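Side-chain contacts in UDP-N-acetylenolpyruvoylglucosamine reductase (Listeria monocytogenes, PDB 3TX1), which catalyses the NADPH-dependent, FAD-linked reduction of UDP-N-acetylenolpyruvoylglucosamine to UDP-N-acetylmuramate for peptidoglycan synthesis: residues K182-S187 with K201-L206; P250-G255 with F307-E312; M25-T30 with V71-Q76; A229-E232 with P236-Y239. All blocks are in the same frame, centred on the assembly; numbering follows the deposited sequence.

Contact 1. Residues K182-S187 with K201-L206. With FAD (flavin-adenine dinucleotide), chain B.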
# COMPACT_ATOMS: atom_id res chain seq x y z
N LYS A 182 3.04 -3.11 -20.87
CA LYS A 182 4.13 -4.04 -20.92
C LYS A 182 3.63 -5.20 -20.08
O LYS A 182 3.24 -5.01 -18.93
CB LYS A 182 5.42 -3.43 -20.38
CG LYS A 182 6.60 -4.35 -20.57
CD LYS A 182 7.92 -3.80 -20.05
CE LYS A 182 9.07 -4.64 -20.57
NZ LYS A 182 9.19 -4.51 -22.05
N LYS A 183 3.56 -6.38 -20.70
CA LYS A 183 3.14 -7.62 -20.05
C LYS A 183 4.40 -8.31 -19.52
O LYS A 183 5.30 -8.62 -20.29
CB LYS A 183 2.35 -8.50 -21.02
CG LYS A 183 0.86 -8.18 -21.05
CD LYS A 183 0.17 -8.68 -22.30
CE LYS A 183 -1.23 -9.26 -22.03
NZ LYS A 183 -2.17 -8.38 -21.27
N LEU A 184 4.48 -8.52 -18.21
CA LEU A 184 5.71 -9.09 -17.62
C LEU A 184 5.58 -10.53 -17.18
O LEU A 184 4.48 -10.98 -16.88
CB LEU A 184 6.18 -8.25 -16.44
CG LEU A 184 6.67 -6.82 -16.69
CD1 LEU A 184 6.82 -6.10 -15.36
CD2 LEU A 184 7.97 -6.80 -17.47
N LYS A 185 6.71 -11.23 -17.13
CA LYS A 185 6.77 -12.62 -16.64
C LYS A 185 7.74 -12.72 -15.48
O LYS A 185 8.56 -11.81 -15.24
CB LYS A 185 7.19 -13.63 -17.73
CG LYS A 185 6.40 -13.58 -19.03
CD LYS A 185 4.90 -13.73 -18.84
CE LYS A 185 4.19 -13.38 -20.15
NZ LYS A 185 2.71 -13.31 -20.03
N ARG A 186 7.64 -13.85 -14.78
CA ARG A 186 8.46 -14.19 -13.63
C ARG A 186 9.87 -13.61 -13.69
O ARG A 186 10.25 -12.83 -12.80
CB ARG A 186 8.55 -15.70 -13.53
CG ARG A 186 7.40 -16.39 -12.83
CD ARG A 186 7.71 -16.73 -11.37
NE ARG A 186 6.57 -17.42 -10.78
CZ ARG A 186 6.52 -17.88 -9.54
NH1 ARG A 186 7.57 -17.76 -8.72
NH2 ARG A 186 5.40 -18.46 -9.11
N SER A 187 10.63 -13.99 -14.72
CA SER A 187 12.03 -13.58 -14.91
C SER A 187 12.27 -12.10 -14.69
O SER A 187 13.26 -11.69 -14.08
CB SER A 187 12.45 -13.90 -16.34
OG SER A 187 11.88 -15.11 -16.77
N LYS A 201 12.28 0.89 -11.96
CA LYS A 201 11.58 0.75 -13.23
C LYS A 201 10.23 1.45 -13.17
O LYS A 201 9.57 1.61 -14.18
CB LYS A 201 11.32 -0.72 -13.59
CG LYS A 201 12.60 -1.55 -13.51
CD LYS A 201 12.61 -2.80 -14.38
CE LYS A 201 14.03 -3.36 -14.37
NZ LYS A 201 14.34 -4.30 -15.49
N ASN A 202 9.85 1.89 -11.98
CA ASN A 202 8.63 2.67 -11.77
C ASN A 202 7.37 2.33 -12.59
O ASN A 202 6.72 3.22 -13.16
CB ASN A 202 9.02 4.13 -12.02
CG ASN A 202 10.31 4.49 -11.34
OD1 ASN A 202 10.90 3.68 -10.63
ND2 ASN A 202 10.77 5.72 -11.55
N TYR A 203 7.04 1.04 -12.62
CA TYR A 203 5.88 0.56 -13.37
C TYR A 203 4.57 0.82 -12.66
O TYR A 203 4.51 0.75 -11.45
CB TYR A 203 6.01 -0.92 -13.63
CG TYR A 203 7.18 -1.30 -14.53
CD1 TYR A 203 7.49 -0.56 -15.68
CD2 TYR A 203 7.92 -2.45 -14.29
CE1 TYR A 203 8.52 -0.94 -16.52
CE2 TYR A 203 8.95 -2.83 -15.12
CZ TYR A 203 9.25 -2.08 -16.23
OH TYR A 203 10.29 -2.51 -17.04
N ILE A 204 3.52 1.16 -13.42
CA ILE A 204 2.16 1.30 -12.86
C ILE A 204 1.48 -0.04 -13.09
O ILE A 204 1.20 -0.44 -14.21
CB ILE A 204 1.31 2.43 -13.50
CG1 ILE A 204 1.83 3.83 -13.16
CG2 ILE A 204 -0.14 2.36 -13.02
CD1 ILE A 204 2.90 4.36 -14.10
N VAL A 205 1.24 -0.77 -12.03
CA VAL A 205 0.63 -2.07 -12.16
C VAL A 205 -0.82 -1.91 -12.54
O VAL A 205 -1.52 -1.13 -11.89
CB VAL A 205 0.70 -2.79 -10.81
CG1 VAL A 205 0.01 -4.16 -10.85
CG2 VAL A 205 2.15 -2.88 -10.36
N LEU A 206 -1.27 -2.63 -13.57
CA LEU A 206 -2.69 -2.68 -13.95
C LEU A 206 -3.41 -3.98 -13.52
O LEU A 206 -4.57 -3.94 -13.11
CB LEU A 206 -2.88 -2.43 -15.42
CG LEU A 206 -2.44 -1.04 -15.86
CD1 LEU A 206 -2.48 -0.96 -17.37
CD2 LEU A 206 -3.32 0.03 -15.25
PA FAD B . -0.33 2.56 -0.91
O1A FAD B . -1.47 3.30 -1.54
O2A FAD B . -0.06 2.73 0.55
O5B FAD B . 1.03 3.00 -1.63
C5B FAD B . 2.04 2.01 -1.48
C4B FAD B . 3.14 2.16 -2.51
O4B FAD B . 2.83 1.43 -3.69
C3B FAD B . 3.43 3.57 -2.97
O3B FAD B . 4.82 3.58 -3.41
C2B FAD B . 2.52 3.67 -4.19
O2B FAD B . 2.80 4.68 -5.18
C1B FAD B . 2.74 2.32 -4.80
N9A FAD B . 1.55 1.90 -5.53
C8A FAD B . 0.29 1.80 -5.08
N7A FAD B . -0.49 1.28 -6.07
C5A FAD B . 0.27 1.03 -7.16
C6A FAD B . 0.10 0.52 -8.54
N6A FAD B . -1.11 0.13 -9.05
N1A FAD B . 1.20 0.45 -9.32
C2A FAD B . 2.41 0.80 -8.88
N3A FAD B . 2.64 1.30 -7.67
C4A FAD B . 1.63 1.43 -6.78
N1 FAD B . 2.40 -4.95 4.47
C2 FAD B . 2.93 -6.20 4.44
O2 FAD B . 3.74 -6.50 3.55
N3 FAD B . 2.61 -7.17 5.31
C4 FAD B . 1.76 -7.00 6.31
O4 FAD B . 1.51 -7.92 7.13
C4X FAD B . 1.14 -5.67 6.40
N5 FAD B . 0.27 -5.41 7.37
C5X FAD B . -0.32 -4.21 7.50
C6 FAD B . -1.23 -4.03 8.53
C7 FAD B . -1.87 -2.83 8.69
C7M FAD B . -2.85 -2.65 9.82
C8 FAD B . -1.57 -1.76 7.71
C8M FAD B . -2.22 -0.43 7.81
C9 FAD B . -0.67 -1.95 6.69
C9A FAD B . -0.02 -3.15 6.55
N10 FAD B . 0.90 -3.37 5.50
C10 FAD B . 1.51 -4.64 5.41
C1' FAD B . 1.23 -2.29 4.55
C2' FAD B . 0.33 -2.30 3.34
O2' FAD B . -0.84 -3.07 3.61
C3' FAD B . 1.01 -2.94 2.15
O3' FAD B . 2.23 -2.23 1.97
C4' FAD B . 0.13 -2.80 0.91
O4' FAD B . 0.46 -3.78 -0.08
C5' FAD B . 0.14 -1.39 0.33
O5' FAD B . -1.05 -1.25 -0.41
P FAD B . -1.65 0.14 -0.86
O1P FAD B . -2.52 -0.18 -2.02
O2P FAD B . -2.23 0.71 0.39
O3P FAD B . -0.41 1.01 -1.27

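Contact 2. Residues P250-G255 with F307-E312. With SO4 (sulfate ion), chain F.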
# COMPACT_ATOMS: atom_id res chain seq x y z
N PRO A 250 18.66 -4.31 12.35
CA PRO A 250 19.44 -5.55 12.51
C PRO A 250 19.28 -6.07 13.94
O PRO A 250 19.69 -5.41 14.89
CB PRO A 250 20.87 -5.09 12.20
CG PRO A 250 20.69 -3.94 11.28
CD PRO A 250 19.44 -3.24 11.72
N GLY A 251 18.71 -7.27 14.07
CA GLY A 251 18.64 -7.96 15.35
C GLY A 251 17.92 -7.25 16.48
O GLY A 251 18.33 -7.31 17.63
N HIS A 252 16.83 -6.59 16.15
CA HIS A 252 16.07 -5.89 17.13
C HIS A 252 14.71 -5.93 16.64
O HIS A 252 14.49 -6.04 15.44
CB HIS A 252 16.48 -4.45 17.13
CG HIS A 252 17.47 -4.10 18.18
ND1 HIS A 252 17.24 -4.30 19.47
CD2 HIS A 252 18.71 -3.51 18.09
CE1 HIS A 252 18.29 -3.88 20.17
NE2 HIS A 252 19.18 -3.40 19.33
N PHE A 253 13.75 -5.80 17.52
CA PHE A 253 12.41 -5.62 17.00
C PHE A 253 12.08 -4.15 17.08
O PHE A 253 12.44 -3.49 18.05
CB PHE A 253 11.41 -6.53 17.69
CG PHE A 253 11.39 -7.89 17.11
CD1 PHE A 253 12.26 -8.86 17.56
CD2 PHE A 253 10.57 -8.18 16.03
CE1 PHE A 253 12.29 -10.11 16.98
CE2 PHE A 253 10.59 -9.43 15.44
CZ PHE A 253 11.46 -10.40 15.91
N ALA A 254 11.47 -3.61 16.04
CA ALA A 254 11.05 -2.21 16.07
C ALA A 254 10.21 -1.96 17.32
O ALA A 254 10.57 -1.16 18.20
CB ALA A 254 10.23 -1.90 14.85
N GLY A 255 9.11 -2.70 17.43
CA GLY A 255 8.19 -2.57 18.54
C GLY A 255 8.87 -2.62 19.88
O GLY A 255 8.56 -1.82 20.77
N PHE A 307 19.37 4.08 22.71
CA PHE A 307 20.04 2.85 22.24
C PHE A 307 20.97 3.02 21.04
O PHE A 307 21.62 2.08 20.62
CB PHE A 307 18.99 1.77 21.90
CG PHE A 307 18.09 1.41 23.05
CD1 PHE A 307 16.77 1.85 23.08
CD2 PHE A 307 18.57 0.65 24.12
CE1 PHE A 307 15.93 1.55 24.16
CE2 PHE A 307 17.73 0.33 25.19
CZ PHE A 307 16.41 0.78 25.21
N ASP A 308 21.03 4.21 20.48
CA ASP A 308 21.87 4.44 19.32
C ASP A 308 21.50 3.57 18.14
O ASP A 308 22.38 3.00 17.48
CB ASP A 308 23.35 4.22 19.62
CG ASP A 308 24.24 4.55 18.42
OD1 ASP A 308 23.83 5.40 17.57
OD2 ASP A 308 25.35 3.96 18.32
N VAL A 309 20.21 3.45 17.87
CA VAL A 309 19.77 2.64 16.77
C VAL A 309 18.92 3.52 15.88
O VAL A 309 18.07 4.26 16.37
CB VAL A 309 18.94 1.45 17.28
CG1 VAL A 309 18.47 0.57 16.13
CG2 VAL A 309 19.71 0.62 18.30
N GLU A 310 19.17 3.44 14.56
CA GLU A 310 18.45 4.19 13.52
C GLU A 310 17.19 3.50 13.07
O GLU A 310 17.24 2.52 12.33
CB GLU A 310 19.31 4.31 12.27
CG GLU A 310 20.53 5.20 12.37
CD GLU A 310 20.20 6.68 12.39
OE1 GLU A 310 21.05 7.49 11.89
OE2 GLU A 310 19.10 7.04 12.89
N LEU A 311 16.03 4.02 13.47
CA LEU A 311 14.81 3.41 12.97
C LEU A 311 14.49 4.06 11.65
O LEU A 311 14.36 5.27 11.56
CB LEU A 311 13.65 3.56 13.96
CG LEU A 311 13.70 2.67 15.18
CD1 LEU A 311 12.64 3.09 16.17
CD2 LEU A 311 13.54 1.20 14.81
N GLU A 312 14.43 3.27 10.60
CA GLU A 312 14.14 3.82 9.30
C GLU A 312 12.73 3.46 8.94
O GLU A 312 12.26 2.35 9.24
CB GLU A 312 15.19 3.35 8.31
CG GLU A 312 16.54 3.86 8.81
CD GLU A 312 17.74 3.50 7.96
OE1 GLU A 312 17.63 2.60 7.08
OE2 GLU A 312 18.81 4.15 8.21
S SO4 F . 8.22 -5.60 15.06
O1 SO4 F . 7.43 -6.60 14.30
O2 SO4 F . 8.11 -5.88 16.52
O3 SO4 F . 9.65 -5.64 14.65
O4 SO4 F . 7.70 -4.24 14.77

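Contact 3. Residues M25-T30 with V71-Q76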
# COMPACT_ATOMS: atom_id res chain seq x y z
N MET A 25 -1.91 20.47 -18.52
CA MET A 25 -1.28 20.91 -17.24
C MET A 25 -2.41 21.31 -16.26
O MET A 25 -2.66 20.62 -15.25
CB MET A 25 -0.23 21.99 -17.55
CG MET A 25 0.52 22.60 -16.36
SD MET A 25 -0.05 24.25 -15.89
CE MET A 25 0.13 25.14 -17.45
N ASN A 26 -3.10 22.41 -16.57
CA ASN A 26 -4.30 22.84 -15.85
C ASN A 26 -5.44 22.34 -16.74
O ASN A 26 -6.58 22.15 -16.31
CB ASN A 26 -4.40 24.38 -15.81
CG ASN A 26 -3.25 25.04 -15.06
OD1 ASN A 26 -2.91 24.64 -13.95
ND2 ASN A 26 -2.69 26.08 -15.66
N ASN A 27 -5.04 22.09 -17.98
CA ASN A 27 -5.87 21.77 -19.12
C ASN A 27 -6.37 20.33 -19.27
O ASN A 27 -7.17 20.05 -20.17
CB ASN A 27 -5.03 22.13 -20.36
CG ASN A 27 -3.95 23.18 -20.06
OD1 ASN A 27 -3.45 23.30 -18.92
ND2 ASN A 27 -3.55 23.91 -21.10
N LEU A 28 -5.91 19.43 -18.41
CA LEU A 28 -6.26 18.00 -18.52
C LEU A 28 -7.73 17.60 -18.66
O LEU A 28 -8.07 16.78 -19.50
CB LEU A 28 -5.66 17.21 -17.37
CG LEU A 28 -6.13 15.76 -17.20
CD1 LEU A 28 -5.59 14.85 -18.30
CD2 LEU A 28 -5.69 15.27 -15.84
N GLN A 29 -8.60 18.14 -17.81
CA GLN A 29 -10.01 17.77 -17.89
C GLN A 29 -10.60 18.03 -19.31
O GLN A 29 -11.46 17.26 -19.79
CB GLN A 29 -10.79 18.37 -16.72
CG GLN A 29 -12.28 18.08 -16.70
CD GLN A 29 -12.62 16.64 -17.07
OE1 GLN A 29 -12.07 15.69 -16.52
NE2 GLN A 29 -13.53 16.49 -18.02
N THR A 30 -10.11 19.09 -19.97
CA THR A 30 -10.50 19.44 -21.35
C THR A 30 -10.30 18.22 -22.26
O THR A 30 -11.27 17.60 -22.72
CB THR A 30 -9.68 20.62 -21.93
OG1 THR A 30 -9.80 21.78 -21.10
CG2 THR A 30 -10.17 20.97 -23.33
N VAL A 71 -1.28 8.86 -18.09
CA VAL A 71 0.13 8.64 -17.84
C VAL A 71 0.96 9.24 -18.95
O VAL A 71 1.97 9.89 -18.69
CB VAL A 71 0.48 7.15 -17.74
CG1 VAL A 71 1.98 6.90 -17.86
CG2 VAL A 71 -0.01 6.61 -16.42
N ALA A 72 0.53 9.04 -20.18
CA ALA A 72 1.27 9.59 -21.31
C ALA A 72 1.21 11.10 -21.28
O ALA A 72 2.24 11.76 -21.43
CB ALA A 72 0.74 9.07 -22.63
N TYR A 73 0.02 11.64 -21.02
CA TYR A 73 -0.17 13.08 -21.01
C TYR A 73 0.74 13.75 -20.00
O TYR A 73 1.38 14.77 -20.31
CB TYR A 73 -1.63 13.43 -20.74
CG TYR A 73 -1.92 14.90 -20.73
CD1 TYR A 73 -2.44 15.53 -21.85
CD2 TYR A 73 -1.68 15.66 -19.62
CE1 TYR A 73 -2.70 16.90 -21.86
CE2 TYR A 73 -1.93 17.01 -19.59
CZ TYR A 73 -2.45 17.63 -20.71
OH TYR A 73 -2.70 18.99 -20.66
N CYS A 74 0.79 13.19 -18.79
CA CYS A 74 1.61 13.74 -17.71
C CYS A 74 3.09 13.63 -18.00
O CYS A 74 3.86 14.57 -17.67
CB CYS A 74 1.30 13.07 -16.39
SG CYS A 74 -0.31 13.59 -15.79
N HIS A 75 3.48 12.50 -18.59
CA HIS A 75 4.85 12.30 -19.00
C HIS A 75 5.22 13.38 -19.96
O HIS A 75 6.09 14.17 -19.67
CB HIS A 75 5.06 10.96 -19.66
CG HIS A 75 6.50 10.67 -20.00
ND1 HIS A 75 7.36 10.14 -19.11
CD2 HIS A 75 7.22 10.84 -21.17
CE1 HIS A 75 8.56 9.98 -19.68
NE2 HIS A 75 8.48 10.40 -20.95
N GLN A 76 4.51 13.46 -21.08
CA GLN A 76 4.83 14.43 -22.16
C GLN A 76 4.87 15.88 -21.75
O GLN A 76 5.59 16.68 -22.34
CB GLN A 76 3.87 14.29 -23.34
CG GLN A 76 4.11 13.02 -24.12
CD GLN A 76 3.02 12.72 -25.13
OE1 GLN A 76 2.67 11.56 -25.34
NE2 GLN A 76 2.47 13.75 -25.74

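Contact 4. Residues A229-E232 with P236-Y239. With FAD (flavin-adenine dinucleotide), chain B.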
# COMPACT_ATOMS: atom_id res chain seq x y z
N ALA A 229 -6.26 -15.03 13.51
CA ALA A 229 -6.11 -15.12 14.95
C ALA A 229 -4.83 -14.43 15.37
O ALA A 229 -4.85 -13.51 16.24
CB ALA A 229 -6.07 -16.56 15.39
N ALA A 230 -3.74 -14.84 14.72
CA ALA A 230 -2.41 -14.29 15.01
C ALA A 230 -2.35 -12.77 14.87
O ALA A 230 -1.98 -12.07 15.81
CB ALA A 230 -1.36 -14.95 14.15
N ARG A 231 -2.76 -12.26 13.71
CA ARG A 231 -2.71 -10.87 13.46
C ARG A 231 -3.61 -10.12 14.41
O ARG A 231 -3.20 -9.11 15.00
CB ARG A 231 -3.12 -10.60 12.03
CG ARG A 231 -3.01 -9.14 11.61
CD ARG A 231 -3.59 -8.90 10.24
NE ARG A 231 -2.75 -9.45 9.18
CZ ARG A 231 -1.67 -8.86 8.68
NH1 ARG A 231 -0.99 -9.41 7.69
NH2 ARG A 231 -1.26 -7.68 9.16
N GLU A 232 -4.84 -10.58 14.57
CA GLU A 232 -5.76 -9.88 15.45
C GLU A 232 -5.24 -9.76 16.85
O GLU A 232 -5.40 -8.74 17.48
CB GLU A 232 -7.11 -10.54 15.49
CG GLU A 232 -7.90 -10.34 14.21
CD GLU A 232 -9.24 -11.02 14.28
OE1 GLU A 232 -9.43 -11.86 15.19
OE2 GLU A 232 -10.12 -10.71 13.45
N PRO A 236 -3.50 -3.48 16.04
CA PRO A 236 -4.69 -2.67 16.19
C PRO A 236 -5.36 -2.62 14.84
O PRO A 236 -4.95 -1.84 13.98
CB PRO A 236 -4.15 -1.28 16.52
CG PRO A 236 -2.69 -1.31 16.33
CD PRO A 236 -2.27 -2.67 15.91
N LEU A 237 -6.33 -3.50 14.58
CA LEU A 237 -6.97 -3.44 13.28
C LEU A 237 -8.19 -2.53 13.34
O LEU A 237 -8.70 -2.08 12.31
CB LEU A 237 -7.33 -4.83 12.78
CG LEU A 237 -6.25 -5.92 12.68
CD1 LEU A 237 -6.89 -7.21 12.14
CD2 LEU A 237 -5.00 -5.48 11.88
N GLU A 238 -8.63 -2.26 14.57
CA GLU A 238 -9.77 -1.40 14.84
C GLU A 238 -9.48 0.07 14.43
O GLU A 238 -10.37 0.75 13.91
CB GLU A 238 -10.24 -1.51 16.31
CG GLU A 238 -9.19 -1.24 17.41
CD GLU A 238 -8.29 -2.45 17.78
OE1 GLU A 238 -7.87 -2.50 18.96
OE2 GLU A 238 -8.01 -3.36 16.93
N TYR A 239 -8.24 0.52 14.61
CA TYR A 239 -7.90 1.91 14.33
C TYR A 239 -7.32 2.13 12.98
O TYR A 239 -6.61 1.28 12.48
CB TYR A 239 -6.85 2.42 15.31
CG TYR A 239 -7.37 2.53 16.69
CD1 TYR A 239 -7.04 1.58 17.63
CD2 TYR A 239 -8.22 3.56 17.05
CE1 TYR A 239 -7.53 1.64 18.90
CE2 TYR A 239 -8.71 3.65 18.31
CZ TYR A 239 -8.36 2.67 19.23
OH TYR A 239 -8.84 2.69 20.51
PA FAD B . -0.33 2.56 -0.91
O1A FAD B . -1.47 3.30 -1.54
O2A FAD B . -0.06 2.73 0.55
O5B FAD B . 1.03 3.00 -1.63
C5B FAD B . 2.04 2.01 -1.48
C4B FAD B . 3.14 2.16 -2.51
O4B FAD B . 2.83 1.43 -3.69
C3B FAD B . 3.43 3.57 -2.97
O3B FAD B . 4.82 3.58 -3.41
C2B FAD B . 2.52 3.67 -4.19
O2B FAD B . 2.80 4.68 -5.18
C1B FAD B . 2.74 2.32 -4.80
N9A FAD B . 1.55 1.90 -5.53
C8A FAD B . 0.29 1.80 -5.08
N7A FAD B . -0.49 1.28 -6.07
C5A FAD B . 0.27 1.03 -7.16
C6A FAD B . 0.10 0.52 -8.54
N6A FAD B . -1.11 0.13 -9.05
N1A FAD B . 1.20 0.45 -9.32
C2A FAD B . 2.41 0.80 -8.88
N3A FAD B . 2.64 1.30 -7.67
C4A FAD B . 1.63 1.43 -6.78
N1 FAD B . 2.40 -4.95 4.47
C2 FAD B . 2.93 -6.20 4.44
O2 FAD B . 3.74 -6.50 3.55
N3 FAD B . 2.61 -7.17 5.31
C4 FAD B . 1.76 -7.00 6.31
O4 FAD B . 1.51 -7.92 7.13
C4X FAD B . 1.14 -5.67 6.40
N5 FAD B . 0.27 -5.41 7.37
C5X FAD B . -0.32 -4.21 7.50
C6 FAD B . -1.23 -4.03 8.53
C7 FAD B . -1.87 -2.83 8.69
C7M FAD B . -2.85 -2.65 9.82
C8 FAD B . -1.57 -1.76 7.71
C8M FAD B . -2.22 -0.43 7.81
C9 FAD B . -0.67 -1.95 6.69
C9A FAD B . -0.02 -3.15 6.55
N10 FAD B . 0.90 -3.37 5.50
C10 FAD B . 1.51 -4.64 5.41
C1' FAD B . 1.23 -2.29 4.55
C2' FAD B . 0.33 -2.30 3.34
O2' FAD B . -0.84 -3.07 3.61
C3' FAD B . 1.01 -2.94 2.15
O3' FAD B . 2.23 -2.23 1.97
C4' FAD B . 0.13 -2.80 0.91
O4' FAD B . 0.46 -3.78 -0.08
C5' FAD B . 0.14 -1.39 0.33
O5' FAD B . -1.05 -1.25 -0.41
P FAD B . -1.65 0.14 -0.86
O1P FAD B . -2.52 -0.18 -2.02
O2P FAD B . -2.23 0.71 0.39
O3P FAD B . -0.41 1.01 -1.27

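Contact 1. Residues K182-S187 with K201-L206
Val205 N donates to N1A of the FAD adenine at 3.0 Å (N-H...N angle 157°), two residues on from Tyr203, whose ring reaches Lys182 and Leu184. Val205 O accepts from N6A at 3.1 Å with a nearly straight bond, 171°, so one residue's backbone reads the Watson-Crick edge of the adenine (N1A and N6A) through a donor and an acceptor side by side. The CG2 methyl of Val205 also lies 3.6 Å from N1A. This is FAD recognition within the PCMH-type binding region, done by main-chain atoms. Across the contact the touches are van der Waals, the Leu184 one apolar. Leu184 CD1 sits obliquely against the Tyr203 ring, 3.9 Å from CE2, and is almost as near to CD2. Lys182 meets the same ring farther out: with CG anti to the backbone N (chi1 -174°) its chain runs extended as far as CE, bringing CD to 4.0 Å from Tyr203 OH before the last bend carries NZ onward. Lys201 CB lies over the rim of one face of the Tyr203 ring, and Ile198 touches both Leu184 and Tyr203. The two strands are not neighbours in their sheet: strand 169-175 runs between them, antiparallel to both, pairing with Lys182 and Leu184 on one edge and with Ile204 and Leu206 on the other, while the Tyr203 side chain touches its Val174.

Contact 2. Residues P250-G255 with F307-E312
The N terminus of helix 254-260, in the C-terminal domain of MurB, packs here against the loop that follows helix 289-307, with His252 and Ala254 meeting Val309 and Leu311. That loop begins at Asp308, which leaves the helical conformation with positive phi (60°), and the chain then passes the start of the other helix. The contact is small and made by van der Waals touches. Leu311 sends its CD2 methyl to 4.4 Å from Ala254 CA, so it rests on the backbone of the first helical turn; Leu311 also touches Phe246 of the preceding loop. Leu257, one turn into the helix, touches His252, Phe307 and Val309 and so continues the patch. Phe253 holds the N-cap position, with its side chain directed away from the loop. Beyond it a sulfate, probably from the crystallisation liquor, lies by the helix start, where the backbone N-H groups point: Ala254 N to O3 is a weak bond of 3.1 Å, and Gly255 N makes two longer weak ones to O4 and O2. The sulfate also stands at the edge of the Phe253 ring. The side chain of Ala254 is about 5 Å from that of Ser244, the predicted proton donor. Val309 CG2 comes obliquely to the imidazole of His252, 4.2 Å from NE2.

Contact 3. Residues M25-T30 with V71-Q76
Tyr73 presents a face of its ring to Leu28 and its hydroxyl edge to Met25, so one side chain meets segment 25-30 in two ways. Its CG is anti to the backbone N (chi1 -179°), which swings the ring off helix 64-76 toward the start of the modelled chain. Leu28 CD1 stands 4.2 Å above the ring plane, displaced toward the rim, and is nearest to CD2; the methyl covers part of one face and does not sit over the ring centre. Met25 N instead lies in the ring plane at the far edge, 2.7 Å from Tyr73 OH. The same hydroxyl has Asn27 CB at 3.9 Å, so the ring end is lodged among the backbone and CB atoms of the N-terminal turn. Within that turn Asn27 folds its amide back on the chain, and OD1 accepts a weak bond from Met25 N at 3.2 Å; its still shorter approach to Asn26 N is doubtful at this resolution. Outside the two segments Leu28 continues onto Ile37, Val57 and Val59 of the mixed four-stranded sheet, and Cys74 on the helix touches Val100 of the same sheet. Tyr73 thus joins two chemistries: its carbon face extends the apolar layer between short helix and sheet, while its phenol oxygen lies at the polar, solvent-accessible N-terminal turn.

Contact 4. Residues A229-E232 with P236-Y239
Leu237 lays its two methyls across the side chains of Arg231 and Glu232 at about a right angle to each. CD2 lies 4.0 Å from Arg231 CD, and CD1 is 3.9 Å from Glu232 CG, so the leucine straddles the aliphatic parts of two neighbouring residues on helix 217-234. CD2 is also 4.1 Å from the flavin methyl C7M, so one methyl touches both the arginine chain and the dimethylbenzene end of the flavin. The polar end of Arg231 goes to the isoalloxazine. NH1 donates to O4 at 3.0 Å along a fairly straight line (164°), and NH2 reaches N5 at 3.3 Å, with a weaker second bond to O4. The flavin C4=O group meets the edge of the guanidinium near its plane, so a fork of N-H groups spans the O4-N5 side of the ring. After two extended torsions, chi3 (-72°) bends the chain and chi4 turns the guanidinium so that its edge meets the flavin. Further out, Gln235 OE1 also accepts from NH2 and helps fix its rotation, Ile146 and Tyr161 touch the arginine side chain, and Lys276 NZ bonds to Glu232 O. The side chains of Arg194 and Ser244, both predicted active-site residues, are each about 8 Å from that of Arg231. This is the reactive edge of a flavoenzyme site, where N5 is the atom that relays hydride.

How the contacts relate
From the N terminus the four contacts follow one another in series, none enclosing or crossing another. Contact 3 closes first, bringing the chain start onto helix 64-76 over 40 intervening residues. Contact 1 closes a 13-residue excursion and brings strand 181-185 against the entry to strand 204-214, with strand 169-175 between them in the sheet. Strand 204-214 then leads into helix 217-234, where contact 4 folds the chain back after three residues. Contact 2 spans 51 residues and joins the start of helix 254-260 to the loop after helix 289-307. Contacts 1 and 4 lie on opposite sides of the chain's centre yet touch the same FAD, at its adenine and flavin ends.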